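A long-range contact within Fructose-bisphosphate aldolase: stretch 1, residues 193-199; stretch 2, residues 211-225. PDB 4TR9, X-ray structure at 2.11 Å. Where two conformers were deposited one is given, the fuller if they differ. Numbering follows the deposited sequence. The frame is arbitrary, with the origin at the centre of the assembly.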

ATOM      1  N   ILE A 193      -0.500  24.289   2.127  1.00 42.08           N
ATOM      2  CA  ILE A 193       0.946  24.158   2.237  1.00 33.89           C
ATOM      3  C   ILE A 193       1.276  22.880   2.999  1.00 42.35           C
ATOM      4  O   ILE A 193       1.105  22.804   4.216  1.00 42.15           O
ATOM      5  N   VAL A 194       1.734  21.870   2.267  1.00 40.89           N
ATOM      6  CA  VAL A 194       2.058  20.578   2.856  1.00 38.89           C
ATOM      7  C   VAL A 194       3.429  20.617   3.519  1.00 39.86           C
ATOM      8  O   VAL A 194       4.445  20.794   2.850  1.00 40.23           O
ATOM      9  N   GLU A 195       3.452  20.452   4.838  1.00 29.07           N
ATOM     10  CA  GLU A 195       4.699  20.540   5.589  1.00 32.90           C
ATOM     11  C   GLU A 195       5.021  19.245   6.332  1.00 32.66           C
ATOM     12  O   GLU A 195       4.605  19.059   7.476  1.00 34.83           O
ATOM     13  N   PRO A 196       5.750  18.335   5.671  1.00 32.67           N
ATOM     14  CA  PRO A 196       6.283  17.137   6.323  1.00 34.24           C
ATOM     15  C   PRO A 196       7.687  17.383   6.870  1.00 35.24           C
ATOM     16  O   PRO A 196       8.659  16.845   6.339  1.00 41.00           O
ATOM     17  N   GLU A 197       7.789  18.194   7.919  1.00 32.83           N
ATOM     18  CA  GLU A 197       9.090  18.576   8.453  1.00 37.91           C
ATOM     19  C   GLU A 197       9.819  17.413   9.112  1.00 42.42           C
ATOM     20  O   GLU A 197       9.308  16.787  10.041  1.00 43.93           O
ATOM     21  N   ILE A 198      11.020  17.134   8.619  1.00 34.65           N
ATOM     22  CA  ILE A 198      11.902  16.164   9.249  1.00 38.25           C
ATOM     23  C   ILE A 198      12.938  16.895  10.095  1.00 42.10           C
ATOM     24  O   ILE A 198      13.740  17.670   9.573  1.00 49.27           O
ATOM     25  N   LEU A 199      12.911  16.650  11.402  1.00 36.06           N
ATOM     26  CA  LEU A 199      13.821  17.315  12.328  1.00 43.21           C
ATOM     27  C   LEU A 199      15.279  16.967  12.043  1.00 45.63           C
ATOM     28  O   LEU A 199      15.602  15.825  11.718  1.00 50.64           O
ATOM     29  N   VAL A 211      18.219  10.135   2.170  1.00 37.82           N
ATOM     30  CA  VAL A 211      17.505   8.878   1.978  1.00 39.95           C
ATOM     31  C   VAL A 211      16.150   8.901   2.681  1.00 38.64           C
ATOM     32  O   VAL A 211      15.142   8.463   2.125  1.00 38.15           O
ATOM     33  N   VAL A 212      16.135   9.423   3.903  1.00 43.68           N
ATOM     34  CA  VAL A 212      14.905   9.518   4.682  1.00 39.32           C
ATOM     35  C   VAL A 212      13.922  10.500   4.051  1.00 39.00           C
ATOM     36  O   VAL A 212      12.739  10.192   3.900  1.00 40.84           O
ATOM     37  N   THR A 213      14.415  11.678   3.681  1.00 37.93           N
ATOM     38  CA  THR A 213      13.572  12.700   3.071  1.00 33.50           C
ATOM     39  C   THR A 213      12.976  12.204   1.759  1.00 35.33           C
ATOM     40  O   THR A 213      11.805  12.445   1.467  1.00 34.79           O
ATOM     41  N   GLN A 214      13.786  11.499   0.976  1.00 38.16           N
ATOM     42  CA  GLN A 214      13.331  10.932  -0.286  1.00 35.70           C
ATOM     43  C   GLN A 214      12.232   9.897  -0.057  1.00 38.73           C
ATOM     44  O   GLN A 214      11.268   9.820  -0.819  1.00 40.03           O
ATOM     45  N   LYS A 215      12.381   9.107   1.002  1.00 41.43           N
ATOM     46  CA  LYS A 215      11.404   8.076   1.336  1.00 41.56           C
ATOM     47  C   LYS A 215      10.098   8.689   1.829  1.00 32.89           C
ATOM     48  O   LYS A 215       9.012   8.240   1.460  1.00 37.85           O
ATOM     49  N   VAL A 216      10.210   9.716   2.665  1.00 37.86           N
ATOM     50  CA  VAL A 216       9.038  10.389   3.213  1.00 35.52           C
ATOM     51  C   VAL A 216       8.254  11.113   2.122  1.00 34.76           C
ATOM     52  O   VAL A 216       7.036  10.959   2.022  1.00 32.94           O
ATOM     53  N   LEU A 217       8.957  11.891   1.301  1.00 37.65           N
ATOM     54  CA  LEU A 217       8.321  12.648   0.227  1.00 31.79           C
ATOM     55  C   LEU A 217       7.611  11.737  -0.772  1.00 34.46           C
ATOM     56  O   LEU A 217       6.573  12.102  -1.324  1.00 33.52           O
ATOM     57  N   SER A 218       8.171  10.554  -1.000  1.00 34.21           N
ATOM     58  CA  SER A 218       7.560   9.580  -1.896  0.59 35.40           C
ATOM     59  C   SER A 218       6.207   9.125  -1.359  1.00 36.68           C
ATOM     60  O   SER A 218       5.252   8.955  -2.115  1.00 38.39           O
ATOM     61  N   CYS A 219       6.135   8.932  -0.047  1.00 32.68           N
ATOM     62  CA  CYS A 219       4.903   8.499   0.600  1.00 39.26           C
ATOM     63  C   CYS A 219       3.915   9.654   0.737  1.00 39.00           C
ATOM     64  O   CYS A 219       2.701   9.457   0.660  1.00 34.44           O
ATOM     65  N   VAL A 220       4.441  10.859   0.939  1.00 35.29           N
ATOM     66  CA  VAL A 220       3.604  12.047   1.070  1.00 36.91           C
ATOM     67  C   VAL A 220       2.840  12.318  -0.221  1.00 32.39           C
ATOM     68  O   VAL A 220       1.617  12.447  -0.211  1.00 36.18           O
ATOM     69  N   PHE A 221       3.564  12.392  -1.334  1.00 37.33           N
ATOM     70  CA  PHE A 221       2.940  12.634  -2.630  1.00 37.33           C
ATOM     71  C   PHE A 221       2.050  11.472  -3.052  1.00 42.04           C
ATOM     72  O   PHE A 221       1.050  11.669  -3.743  1.00 39.94           O
ATOM     73  N   LYS A 222       2.414  10.262  -2.639  1.00 30.93           N
ATOM     74  CA  LYS A 222       1.584   9.096  -2.907  1.00 34.58           C
ATOM     75  C   LYS A 222       0.221   9.280  -2.258  1.00 31.79           C
ATOM     76  O   LYS A 222      -0.811   9.128  -2.909  1.00 35.94           O
ATOM     77  N   ALA A 223       0.227   9.628  -0.975  1.00 33.90           N
ATOM     78  CA  ALA A 223      -1.009   9.883  -0.247  1.00 36.59           C
ATOM     79  C   ALA A 223      -1.749  11.082  -0.836  1.00 35.35           C
ATOM     80  O   ALA A 223      -2.978  11.140  -0.802  1.00 33.09           O
ATOM     81  N   LEU A 224      -0.994  12.032  -1.378  1.00 36.17           N
ATOM     82  CA  LEU A 224      -1.587  13.228  -1.969  1.00 34.29           C
ATOM     83  C   LEU A 224      -2.402  12.906  -3.216  1.00 37.03           C
ATOM     84  O   LEU A 224      -3.466  13.486  -3.436  1.00 40.85           O
ATOM     85  N   GLN A 225      -1.907  11.978  -4.028  1.00 39.41           N
ATOM     86  CA  GLN A 225      -2.563  11.658  -5.291  1.00 40.48           C
ATOM     87  C   GLN A 225      -3.722  10.683  -5.104  1.00 44.77           C
ATOM     88  O   GLN A 225      -4.604  10.589  -5.958  1.00 48.87           O
TER

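At the centre of this contact lies Pro196, whose CA-to-CB bond points toward the helix and whose ring rests among three helix side chains. Its CB lies 4.0 Å from Val220 CG2 and 4.4 Å from Val216 CG1, while its CG reaches Leu217 CD2 at 4.0 Å. A proline ring suits such a place: it is compact, apolar and rigid, here with a C-gamma endo pucker, and it fills the space between strand and helix without a long chain to fold away. Val216 and Val220, one helical turn apart, both point toward the strand with chi1 in the t well. Leu217 starts sideways, but with chi1 m and chi2 t its end comes nearer the strand, so a residue beside the facing row still contributes a methyl group.

The strand and helix run nearly antiparallel, at 155°, so earlier strand residues meet later helix residues. Val194, also t, points toward the helix; its CG1 lies 4.0 Å from Val220 CG1, and its CG2 lies 4.3 Å from Leu224 CD1. Val220 thus touches both Val194 and Pro196. Leu224, with chi1 m and chi2 t, has the length to reach Val194 from the next turn of the helix.

At the other end, Ile198 has the largest area covered by the opposing stretch. Its m, t rotamer extends CD1 into the helix, where it lies 3.8 Å from Val212 CG1 and 3.7 Å from Val216 CG2. Val212 likewise points toward the strand in the t rotamer. The spacing of Val212, Val216, Val220 and Leu224 by four residues keeps them on one face of the helix, while the alternation of a strand brings Val194, Pro196 and Ile198 to the facing side. The axes approach to 10.0 Å, a gap that these branched and cyclic side chains fill.

The polar edge begins at Thr213, whose CA-to-CB bond runs sideways. Ile198 CD1 lies 3.7 Å from both Thr213 CA and Thr213 OG1, a packing contact in which the methyl can offer no hydrogen bond. With chi1 m, the hydroxyl instead finds its hydrogen-bonding partner just outside the stretches. Glu195 and Glu197 point away from the helix in extended t, t conformations, and their carboxylates bond elsewhere in the structure; Gln214 also points away. No hydrogen bond joins the two stretches; they meet through van der Waals packing, mostly between side chains, with the backbone CA of Thr213 also touched by Ile198.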

ATOM      1  CB  ILE A 193       1.584  25.368   2.940  1.00 34.10           C
ATOM      2  CG1 ILE A 193       1.378  26.634   2.107  1.00 40.26           C
ATOM      3  CG2 ILE A 193       3.066  25.131   3.166  1.00 40.19           C
ATOM      4  CD1 ILE A 193       2.115  27.841   2.642  1.00 36.00           C
ATOM      5  CB  VAL A 194       2.027  19.460   1.801  1.00 33.56           C
ATOM      6  CG1 VAL A 194       2.380  18.124   2.431  1.00 38.05           C
ATOM      7  CG2 VAL A 194       0.661  19.402   1.136  1.00 28.12           C
ATOM      8  CB  GLU A 195       4.642  21.707   6.579  1.00 37.24           C
ATOM      9  CG  GLU A 195       5.933  21.933   7.355  1.00 35.25           C
ATOM     10  CD  GLU A 195       5.820  23.061   8.360  1.00 48.37           C
ATOM     11  OE1 GLU A 195       4.791  23.769   8.347  1.00 50.47           O
ATOM     12  OE2 GLU A 195       6.758  23.239   9.166  1.00 54.50           O
ATOM     13  CB  PRO A 196       6.306  16.112   5.189  1.00 34.52           C
ATOM     14  CG  PRO A 196       6.574  16.939   3.972  1.00 34.39           C
ATOM     15  CD  PRO A 196       5.946  18.296   4.211  1.00 30.26           C
ATOM     16  CB  GLU A 197       8.949  19.718   9.461  1.00 41.29           C
ATOM     17  CG  GLU A 197      10.275  20.138  10.081  1.00 50.22           C
ATOM     18  CD  GLU A 197      10.118  21.203  11.145  1.00 57.56           C
ATOM     19  OE1 GLU A 197       8.967  21.598  11.430  1.00 55.56           O
ATOM     20  OE2 GLU A 197      11.146  21.646  11.698  1.00 61.44           O
ATOM     21  CB  ILE A 198      12.612  15.282   8.210  1.00 41.63           C
ATOM     22  CG1 ILE A 198      11.588  14.494   7.390  1.00 34.23           C
ATOM     23  CG2 ILE A 198      13.580  14.338   8.895  1.00 40.45           C
ATOM     24  CD1 ILE A 198      12.208  13.591   6.353  1.00 38.58           C
ATOM     25  CB  LEU A 199      13.474  16.948  13.771  1.00 48.89           C
ATOM     26  CG  LEU A 199      12.091  17.375  14.262  1.00 50.63           C
ATOM     27  CD1 LEU A 199      11.910  17.020  15.730  1.00 58.06           C
ATOM     28  CD2 LEU A 199      11.883  18.863  14.036  1.00 52.40           C
ATOM     29  CB  VAL A 211      18.326   7.681   2.495  1.00 43.42           C
ATOM     30  CG1 VAL A 211      17.533   6.392   2.364  1.00 45.36           C
ATOM     31  CG2 VAL A 211      19.642   7.576   1.741  1.00 45.23           C
ATOM     32  CB  VAL A 212      15.190   9.947   6.135  1.00 44.45           C
ATOM     33  CG1 VAL A 212      13.893  10.243   6.872  1.00 41.21           C
ATOM     34  CG2 VAL A 212      15.989   8.874   6.857  1.00 48.30           C
ATOM     35  CB  THR A 213      14.355  14.001   2.816  1.00 30.67           C
ATOM     36  OG1 THR A 213      14.934  14.459   4.044  1.00 35.77           O
ATOM     37  CG2 THR A 213      13.436  15.079   2.263  1.00 26.57           C
ATOM     38  CB  GLN A 214      14.504  10.304  -1.042  1.00 40.21           C
ATOM     39  CG  GLN A 214      14.118   9.621  -2.343  1.00 48.53           C
ATOM     40  CD  GLN A 214      15.318   9.080  -3.094  1.00 49.31           C
ATOM     41  OE1 GLN A 214      16.456   9.478  -2.840  1.00 46.43           O
ATOM     42  NE2 GLN A 214      15.069   8.166  -4.025  1.00 51.16           N
ATOM     43  CB  LYS A 215      11.971   7.126   2.394  1.00 44.71           C
ATOM     44  CG  LYS A 215      11.025   6.005   2.796  1.00 48.75           C
ATOM     45  CD  LYS A 215      11.600   5.186   3.940  1.00 54.63           C
ATOM     46  CE  LYS A 215      10.675   4.043   4.326  1.00 65.99           C
ATOM     47  NZ  LYS A 215      10.498   3.066   3.215  1.00 72.99           N
ATOM     48  CB  VAL A 216       9.429  11.396   4.314  1.00 39.64           C
ATOM     49  CG1 VAL A 216       8.223  12.224   4.733  1.00 37.21           C
ATOM     50  CG2 VAL A 216      10.020  10.668   5.512  1.00 38.48           C
ATOM     51  CB  LEU A 217       9.348  13.519  -0.498  1.00 36.00           C
ATOM     52  CG  LEU A 217       9.848  14.744   0.274  1.00 37.78           C
ATOM     53  CD1 LEU A 217      10.754  15.599  -0.600  1.00 32.87           C
ATOM     54  CD2 LEU A 217       8.680  15.561   0.805  1.00 29.91           C
ATOM     55  CB  SER A 218       8.481   8.375  -2.092  0.59 39.67           C
ATOM     56  OG  SER A 218       7.863   7.386  -2.896  0.59 37.44           O
ATOM     57  CB  CYS A 219       5.203   7.896   1.972  1.00 34.17           C
ATOM     58  SG  CYS A 219       3.763   7.200   2.811  1.00 86.43           S
ATOM     59  CB  VAL A 220       4.435  13.291   1.447  1.00 33.00           C
ATOM     60  CG1 VAL A 220       3.628  14.561   1.227  1.00 35.33           C
ATOM     61  CG2 VAL A 220       4.904  13.198   2.891  1.00 30.79           C
ATOM     62  CB  PHE A 221       4.002  12.898  -3.698  1.00 32.67           C
ATOM     63  CG  PHE A 221       4.516  14.308  -3.699  1.00 34.82           C
ATOM     64  CD1 PHE A 221       3.861  15.294  -4.418  1.00 31.92           C
ATOM     65  CD2 PHE A 221       5.646  14.650  -2.977  1.00 37.43           C
ATOM     66  CE1 PHE A 221       4.326  16.597  -4.419  1.00 30.29           C
ATOM     67  CE2 PHE A 221       6.117  15.950  -2.974  1.00 37.20           C
ATOM     68  CZ  PHE A 221       5.456  16.925  -3.697  1.00 33.08           C
ATOM     69  CB  LYS A 222       2.251   7.817  -2.396  1.00 37.74           C
ATOM     70  CG  LYS A 222       1.445   6.551  -2.646  1.00 35.14           C
ATOM     71  CD  LYS A 222       1.127   6.378  -4.122  1.00 40.74           C
ATOM     72  CE  LYS A 222       0.592   4.985  -4.418  1.00 41.41           C
ATOM     73  NZ  LYS A 222      -0.645   4.670  -3.653  1.00 48.17           N
ATOM     74  CB  ALA A 223      -0.719  10.109   1.229  1.00 27.43           C
ATOM     75  CB  LEU A 224      -0.507  14.258  -2.306  1.00 34.00           C
ATOM     76  CG  LEU A 224       0.015  15.107  -1.144  1.00 28.85           C
ATOM     77  CD1 LEU A 224       1.024  16.131  -1.638  1.00 31.96           C
ATOM     78  CD2 LEU A 224      -1.131  15.791  -0.413  1.00 30.34           C
ATOM     79  CB  GLN A 225      -1.550  11.095  -6.287  1.00 35.64           C
ATOM     80  CG  GLN A 225      -0.389  12.037  -6.562  1.00 42.88           C
ATOM     81  CD  GLN A 225       0.052  12.021  -8.011  1.00 39.10           C
ATOM     82  OE1 GLN A 225      -0.554  11.356  -8.851  1.00 58.77           O
ATOM     83  NE2 GLN A 225       1.112  12.763  -8.313  1.00 34.76           N
TER